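Local coordinates for protein caspase (Drosophila melanogaster, PDB 3SIR) that acts as a caspase, a cysteine endopeptidase of the proteolytic cascade that executes apoptosis, and cleaves baculovirus p35 and lamin DmO in vitro, at residues E47-V52 / A92-G97; L56-T61 / S86-V91; D171-Y176 / D210-L215. The protein carries 1 engineered substitution. All coordinates share one frame; numbering follows the deposited sequence.

Interaction 1: residues E47-V52 / A92-G97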
# COMPACT_ATOMS: atom_id res chain seq x y z
N GLU A 47 19.84 -8.35 -10.34
CA GLU A 47 20.07 -8.37 -11.78
C GLU A 47 18.74 -8.52 -12.51
O GLU A 47 18.43 -7.74 -13.41
CB GLU A 47 21.02 -9.51 -12.17
CG GLU A 47 22.49 -9.22 -11.89
CD GLU A 47 23.36 -10.46 -11.98
OE1 GLU A 47 23.58 -10.94 -13.12
OE2 GLU A 47 23.77 -10.99 -10.93
N ASN A 48 17.93 -9.46 -12.04
CA ASN A 48 16.54 -9.56 -12.48
C ASN A 48 15.81 -8.21 -12.45
O ASN A 48 15.56 -7.62 -13.49
CB ASN A 48 15.81 -10.59 -11.63
CG ASN A 48 16.04 -12.01 -12.12
OD1 ASN A 48 16.25 -12.25 -13.31
ND2 ASN A 48 15.92 -12.97 -11.21
N LEU A 49 15.57 -7.69 -11.25
CA LEU A 49 15.12 -6.31 -11.10
C LEU A 49 15.62 -5.44 -12.25
O LEU A 49 14.84 -5.04 -13.12
CB LEU A 49 15.56 -5.72 -9.76
CG LEU A 49 14.47 -5.08 -8.91
CD1 LEU A 49 14.98 -3.86 -8.15
CD2 LEU A 49 13.25 -4.71 -9.75
N THR A 50 16.91 -5.15 -12.25
CA THR A 50 17.58 -4.46 -13.36
C THR A 50 16.94 -4.77 -14.71
O THR A 50 16.53 -3.86 -15.43
CB THR A 50 19.09 -4.79 -13.39
OG1 THR A 50 19.76 -4.06 -12.36
CG2 THR A 50 19.70 -4.43 -14.74
N ARG A 51 16.91 -6.04 -15.08
CA ARG A 51 16.44 -6.45 -16.40
C ARG A 51 15.00 -5.99 -16.63
O ARG A 51 14.70 -5.31 -17.62
CB ARG A 51 16.51 -7.97 -16.52
CG ARG A 51 16.76 -8.48 -17.92
CD ARG A 51 17.19 -9.93 -17.86
NE ARG A 51 17.76 -10.24 -16.55
CZ ARG A 51 19.04 -10.57 -16.33
NH1 ARG A 51 19.87 -10.72 -17.35
NH2 ARG A 51 19.45 -10.82 -15.10
N VAL A 52 14.11 -6.39 -15.73
CA VAL A 52 12.69 -6.08 -15.86
C VAL A 52 12.47 -4.58 -15.96
O VAL A 52 11.59 -4.11 -16.69
CB VAL A 52 11.88 -6.62 -14.68
CG1 VAL A 52 10.43 -6.78 -15.07
CG2 VAL A 52 12.44 -7.96 -14.22
N ALA A 92 15.01 1.61 -5.28
CA ALA A 92 14.91 0.21 -4.89
C ALA A 92 16.04 -0.17 -3.94
O ALA A 92 17.19 -0.26 -4.35
CB ALA A 92 14.93 -0.69 -6.11
N ILE A 93 15.71 -0.35 -2.67
CA ILE A 93 16.71 -0.79 -1.70
C ILE A 93 16.58 -2.28 -1.41
O ILE A 93 15.49 -2.79 -1.18
CB ILE A 93 16.65 0.02 -0.39
CG1 ILE A 93 16.59 1.52 -0.72
CG2 ILE A 93 17.85 -0.30 0.49
CD1 ILE A 93 16.36 2.42 0.49
N LEU A 94 17.68 -3.00 -1.61
CA LEU A 94 17.69 -4.44 -1.40
C LEU A 94 18.71 -4.81 -0.33
O LEU A 94 19.89 -4.50 -0.44
CB LEU A 94 17.98 -5.18 -2.71
CG LEU A 94 17.22 -4.65 -3.93
CD1 LEU A 94 17.45 -5.54 -5.14
CD2 LEU A 94 15.74 -4.53 -3.62
N SER A 95 18.21 -5.32 0.79
CA SER A 95 19.07 -5.80 1.86
C SER A 95 19.14 -7.32 1.82
O SER A 95 18.24 -7.98 1.31
CB SER A 95 18.57 -5.32 3.22
OG SER A 95 19.05 -4.01 3.49
N HIS A 96 20.31 -7.84 2.18
CA HIS A 96 20.64 -9.23 1.91
C HIS A 96 20.20 -10.10 3.08
O HIS A 96 20.19 -9.65 4.23
CB HIS A 96 22.14 -9.38 1.66
CG HIS A 96 22.62 -8.68 0.42
ND1 HIS A 96 23.06 -9.36 -0.69
CD2 HIS A 96 22.77 -7.36 0.15
CE1 HIS A 96 23.46 -8.49 -1.61
NE2 HIS A 96 23.28 -7.27 -1.12
N GLY A 97 19.75 -11.32 2.78
CA GLY A 97 19.39 -12.30 3.80
C GLY A 97 20.21 -12.24 5.07
O GLY A 97 20.19 -11.23 5.78
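Leu49 is the one residue of 47-52 that reaches 92-97, and it meets Ala92 and Leu94 through a single methyl group. The contact is apolar throughout. CD1 of Leu49 lies 3.8 Å from CB of Ala92, and the same CD1 is 4.2 Å from CD1 of Leu94. Ala92 and Leu94 are two apart on a strand, so both present their side chains to the helix, while Ile93 between them turns to the other face. The short side chain of Ala92 lets the leucine methyl come down close to the strand. Leu94 extends its branch to the same methyl, its CG held near the backbone N (chi1 -44°).

No hydrogen bond crosses the contact: the helix bonds internally (Arg51 N to Glu47 O, 2.8 Å), and the strand bonds to its neighbours in the sheet. Two residues after Leu94 comes His96, an active-site residue by similarity, so the contact packs the strand that leads to the catalytic region.

In the alpha/beta caspase fold, helix 45-55 lies here against the sheet. Strand 86-95 runs between strands 19-28 and 131-138, and Leu49 also touches Ile25 of the former and Met195 of helix 193-205.

Interaction 2: residues L56-T61 / S86-V91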
# COMPACT_ATOMS: atom_id res chain seq x y z
N LEU A 56 10.94 -2.38 -19.04
CA LEU A 56 9.88 -1.40 -18.78
C LEU A 56 10.29 0.02 -19.16
O LEU A 56 9.46 0.93 -19.16
CB LEU A 56 9.44 -1.45 -17.32
CG LEU A 56 8.86 -2.76 -16.78
CD1 LEU A 56 8.40 -2.55 -15.36
CD2 LEU A 56 7.72 -3.26 -17.65
N ASP A 57 11.57 0.21 -19.46
CA ASP A 57 12.03 1.39 -20.18
C ASP A 57 12.78 2.35 -19.28
O ASP A 57 13.05 3.49 -19.66
CB ASP A 57 10.84 2.10 -20.83
CG ASP A 57 10.73 1.83 -22.32
OD1 ASP A 57 10.30 0.72 -22.69
OD2 ASP A 57 11.09 2.73 -23.11
N PHE A 58 13.07 1.91 -18.05
CA PHE A 58 13.78 2.74 -17.08
C PHE A 58 15.25 2.95 -17.47
O PHE A 58 15.80 2.17 -18.24
CB PHE A 58 13.71 2.12 -15.68
CG PHE A 58 12.38 2.32 -15.00
CD1 PHE A 58 11.32 1.44 -15.23
CD2 PHE A 58 12.19 3.37 -14.12
CE1 PHE A 58 10.10 1.63 -14.61
CE2 PHE A 58 10.98 3.56 -13.48
CZ PHE A 58 9.92 2.70 -13.75
N GLU A 59 15.85 4.03 -16.99
CA GLU A 59 17.30 4.15 -17.04
C GLU A 59 17.94 3.63 -15.76
O GLU A 59 18.03 4.35 -14.76
CB GLU A 59 17.75 5.58 -17.36
CG GLU A 59 18.21 5.79 -18.80
CD GLU A 59 19.69 5.50 -19.03
OE1 GLU A 59 20.16 4.41 -18.64
OE2 GLU A 59 20.36 6.34 -19.67
N VAL A 60 18.39 2.38 -15.81
CA VAL A 60 18.76 1.65 -14.61
C VAL A 60 20.23 1.87 -14.26
O VAL A 60 21.12 1.55 -15.05
CB VAL A 60 18.51 0.14 -14.81
CG1 VAL A 60 18.80 -0.63 -13.54
CG2 VAL A 60 17.07 -0.10 -15.29
N THR A 61 20.49 2.49 -13.12
CA THR A 61 21.83 2.46 -12.54
C THR A 61 21.85 1.68 -11.23
O THR A 61 20.97 1.86 -10.38
CB THR A 61 22.40 3.88 -12.31
OG1 THR A 61 22.48 4.15 -10.91
CG2 THR A 61 21.53 4.94 -12.98
N SER A 86 10.32 13.06 -17.37
CA SER A 86 10.12 11.75 -16.76
C SER A 86 8.64 11.42 -16.58
O SER A 86 7.86 12.27 -16.14
CB SER A 86 10.86 11.68 -15.42
OG SER A 86 12.26 11.54 -15.61
N ASP A 87 8.26 10.20 -16.92
CA ASP A 87 7.07 9.57 -16.37
C ASP A 87 7.11 9.61 -14.84
O ASP A 87 6.21 10.16 -14.19
CB ASP A 87 6.95 8.12 -16.83
CG ASP A 87 6.51 7.98 -18.28
OD1 ASP A 87 6.22 9.02 -18.91
OD2 ASP A 87 6.46 6.84 -18.78
N CYS A 88 8.13 8.98 -14.27
CA CYS A 88 8.15 8.67 -12.84
C CYS A 88 9.56 8.62 -12.28
O CYS A 88 10.51 9.11 -12.90
CB CYS A 88 7.47 7.32 -12.60
SG CYS A 88 8.39 5.91 -13.26
N ILE A 89 9.70 8.02 -11.11
CA ILE A 89 11.00 7.55 -10.63
C ILE A 89 10.81 6.27 -9.83
O ILE A 89 9.77 6.06 -9.19
CB ILE A 89 11.68 8.59 -9.71
CG1 ILE A 89 13.10 8.14 -9.38
CG2 ILE A 89 10.89 8.77 -8.43
CD1 ILE A 89 14.00 9.25 -8.87
N LEU A 90 11.84 5.44 -9.82
CA LEU A 90 11.84 4.28 -8.94
C LEU A 90 13.13 4.20 -8.13
O LEU A 90 14.22 4.32 -8.69
CB LEU A 90 11.64 3.00 -9.75
CG LEU A 90 11.41 1.75 -8.89
CD1 LEU A 90 10.42 0.82 -9.57
CD2 LEU A 90 12.73 1.05 -8.60
N VAL A 91 12.99 4.09 -6.82
CA VAL A 91 14.12 3.76 -5.96
C VAL A 91 13.93 2.36 -5.38
O VAL A 91 12.80 1.95 -5.11
CB VAL A 91 14.27 4.77 -4.82
CG1 VAL A 91 15.26 4.25 -3.78
CG2 VAL A 91 14.70 6.12 -5.35
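The phenyl ring of Phe58 is the flat group here, and its far corner, around CE2, meets Cys88 and Leu90 from opposite sides of the ring plane. Both approach obliquely, neither squarely over a face nor in line with an edge. The sulfur of Cys88 stands 4.5 Å from the ring centroid, 64° off the normal, in a Cys sulfur-aromatic contact; its nearest ring atom is CE2 of Phe58, 3.5 Å from SG, with CZ almost as near. From the other side, CB of Leu90 comes within 3.8 Å of the same CE2. The ring corner is thus fitted between a thiol and a methylene carbon.

Cys88 does not aim its side chain straight at the ring; chi1 of 68° swings SG between its own N and carbonyl carbon, which carries the sulfur to the aromatic group. The side chains of Leu90 and Phe58 cross at about a right angle, and it is the root of the leucine chain, CB, that meets the ring. No hydrogen bond joins the segments directly.

Phe58 follows Asp57, whose positive phi closes helix 45-55 in a Schellman motif and redirects the chain toward strand 59-65. Strand 19-28 runs between strands 59-65 and 86-95, and the ring bridges across it, touching Arg20 and Ala23. Arg20 also ties the two segments together by polar bonds, its NE to Leu56 O and its NH1 in a salt bridge to Asp87 OD2. On the surrounding elements, Leu90 packs on Leu53 of helix 45-55 and on Phe134 of strand 131-138, and Cys88 on Leu132 of that same strand, while Ile89 turns to the opposite face and meets Leu126.

Interaction 3: residues D171-Y176 / D210-L215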
# COMPACT_ATOMS: atom_id res chain seq x y z
N ASP A 171 1.04 10.48 -4.09
CA ASP A 171 1.72 9.87 -5.23
C ASP A 171 2.84 8.87 -4.88
O ASP A 171 3.19 8.03 -5.70
CB ASP A 171 2.21 10.93 -6.21
CG ASP A 171 1.06 11.72 -6.82
OD1 ASP A 171 0.17 11.09 -7.42
OD2 ASP A 171 1.04 12.96 -6.65
N PHE A 172 3.25 8.86 -3.62
CA PHE A 172 4.16 7.82 -3.12
C PHE A 172 3.55 6.42 -3.18
O PHE A 172 2.37 6.24 -2.92
CB PHE A 172 4.62 8.14 -1.69
CG PHE A 172 5.59 9.29 -1.60
CD1 PHE A 172 5.37 10.46 -2.31
CD2 PHE A 172 6.71 9.21 -0.78
CE1 PHE A 172 6.27 11.51 -2.25
CE2 PHE A 172 7.65 10.23 -0.75
CZ PHE A 172 7.44 11.37 -1.51
N LEU A 173 4.38 5.43 -3.51
CA LEU A 173 4.09 4.03 -3.21
C LEU A 173 5.32 3.29 -2.72
O LEU A 173 6.32 3.19 -3.43
CB LEU A 173 3.53 3.32 -4.44
CG LEU A 173 3.38 1.80 -4.31
CD1 LEU A 173 2.39 1.25 -5.33
CD2 LEU A 173 4.73 1.10 -4.45
N ILE A 174 5.18 2.62 -1.58
CA ILE A 174 6.27 1.85 -0.98
C ILE A 174 5.89 0.37 -0.88
O ILE A 174 5.15 -0.02 0.03
CB ILE A 174 6.62 2.39 0.42
CG1 ILE A 174 7.26 3.78 0.31
CG2 ILE A 174 7.56 1.44 1.15
CD1 ILE A 174 6.31 4.92 0.56
N ALA A 175 6.35 -0.44 -1.83
CA ALA A 175 6.34 -1.89 -1.67
C ALA A 175 7.44 -2.37 -0.73
O ALA A 175 8.61 -2.03 -0.91
CB ALA A 175 6.45 -2.57 -3.02
N TYR A 176 7.07 -3.15 0.27
CA TYR A 176 7.98 -3.43 1.38
C TYR A 176 7.90 -4.88 1.84
O TYR A 176 6.82 -5.40 2.11
CB TYR A 176 7.70 -2.49 2.55
CG TYR A 176 8.59 -2.74 3.75
CD1 TYR A 176 9.58 -1.82 4.10
CD2 TYR A 176 8.41 -3.86 4.55
CE1 TYR A 176 10.37 -2.03 5.21
CE2 TYR A 176 9.18 -4.05 5.68
CZ TYR A 176 10.17 -3.15 5.99
OH TYR A 176 11.00 -3.39 7.06
N ASP A 210 -2.34 -2.64 -14.41
CA ASP A 210 -2.08 -1.46 -13.59
C ASP A 210 -1.38 -1.83 -12.28
O ASP A 210 -1.56 -2.93 -11.76
CB ASP A 210 -3.37 -0.68 -13.32
CG ASP A 210 -4.09 -1.14 -12.07
OD1 ASP A 210 -4.08 -0.39 -11.07
OD2 ASP A 210 -4.72 -2.21 -12.10
N ILE A 211 -0.56 -0.91 -11.77
CA ILE A 211 0.48 -1.26 -10.81
C ILE A 211 -0.05 -2.05 -9.61
O ILE A 211 0.59 -3.01 -9.16
CB ILE A 211 1.23 -0.00 -10.32
CG1 ILE A 211 2.45 -0.39 -9.48
CG2 ILE A 211 0.29 0.91 -9.56
CD1 ILE A 211 3.57 -1.03 -10.27
N LEU A 212 -1.25 -1.70 -9.15
CA LEU A 212 -1.75 -2.20 -7.88
C LEU A 212 -2.33 -3.61 -7.99
O LEU A 212 -2.34 -4.36 -7.01
CB LEU A 212 -2.80 -1.25 -7.30
CG LEU A 212 -2.31 0.12 -6.82
CD1 LEU A 212 -3.49 1.03 -6.50
CD2 LEU A 212 -1.39 -0.01 -5.61
N THR A 213 -2.80 -3.96 -9.18
CA THR A 213 -3.19 -5.34 -9.48
C THR A 213 -1.98 -6.17 -9.91
O THR A 213 -1.97 -7.39 -9.77
CB THR A 213 -4.26 -5.40 -10.58
OG1 THR A 213 -3.70 -4.93 -11.81
CG2 THR A 213 -5.47 -4.54 -10.24
N LEU A 214 -0.93 -5.50 -10.36
CA LEU A 214 0.38 -6.14 -10.40
C LEU A 214 0.82 -6.52 -8.98
O LEU A 214 0.77 -7.69 -8.60
CB LEU A 214 1.41 -5.22 -11.05
CG LEU A 214 2.45 -5.87 -11.95
CD1 LEU A 214 1.83 -7.03 -12.70
CD2 LEU A 214 3.00 -4.84 -12.94
N LEU A 215 1.08 -5.51 -8.16
CA LEU A 215 1.58 -5.72 -6.80
C LEU A 215 0.58 -6.44 -5.90
O LEU A 215 0.88 -6.75 -4.75
CB LEU A 215 1.98 -4.39 -6.15
CG LEU A 215 2.94 -3.52 -6.96
CD1 LEU A 215 3.19 -2.20 -6.25
CD2 LEU A 215 4.24 -4.28 -7.19
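Leu173 is the bump of this contact, and the hollow that takes it is formed by Ile211, Leu212 and Leu215 on the facing side of the helix. Its CD1 enters the hollow. The nearest wall is Leu215, which meets it tip to tip, CD1 of Leu215 lying 3.7 Å from CD1 of Leu173. A second side comes from Leu212, whose CD2 is 4.0 Å from CD1 of Leu173; these two leucines slide past each other in opposite directions. Ile211 adds a looser flank through CG1. Leu173 carries its CG opposite the backbone N (chi1 171°), which extends the branch out from the strand into this recess. Two residues on, the small Ala175 also faces the helix.

Strand and helix run nearly parallel, 10° between their directions, with the axes 11.5 Å apart, as in alpha/beta packing. Asp210 occupies the N-cap position. Strand 244-247 adds Ile245 beside Leu173, and Leu212 also packs on Thr216 of the second subunit.

Every touching atom is carbon, and no hydrogen bond crosses; the backbone of Leu173 bonds to Lys131 and Phe133 within the sheet. Cohesion therefore probably comes from burying apolar surface and from fit.

All three interactions rest on the same mixed six-stranded sheet, their centres 14 to 16 Å apart. Interactions 1 and 2 share strand 86-95 and touch through Thr50 and Val60; helix 45-55 leads directly into strand 59-65, and interaction 2 is nested within the chain loop that interaction 1 closes. Interaction 3 comes later, on strand 172-179, with no direct touch to the others. Helix 193-205 nevertheless meets both Leu49 and Leu215, placing the two helices on one face of the sheet. By similarity, the propeptide of residues 145-157 lies between, so interactions 1 and 2 probably belong to the p21 part and interaction 3 to p12, so that one sheet probably spans both parts.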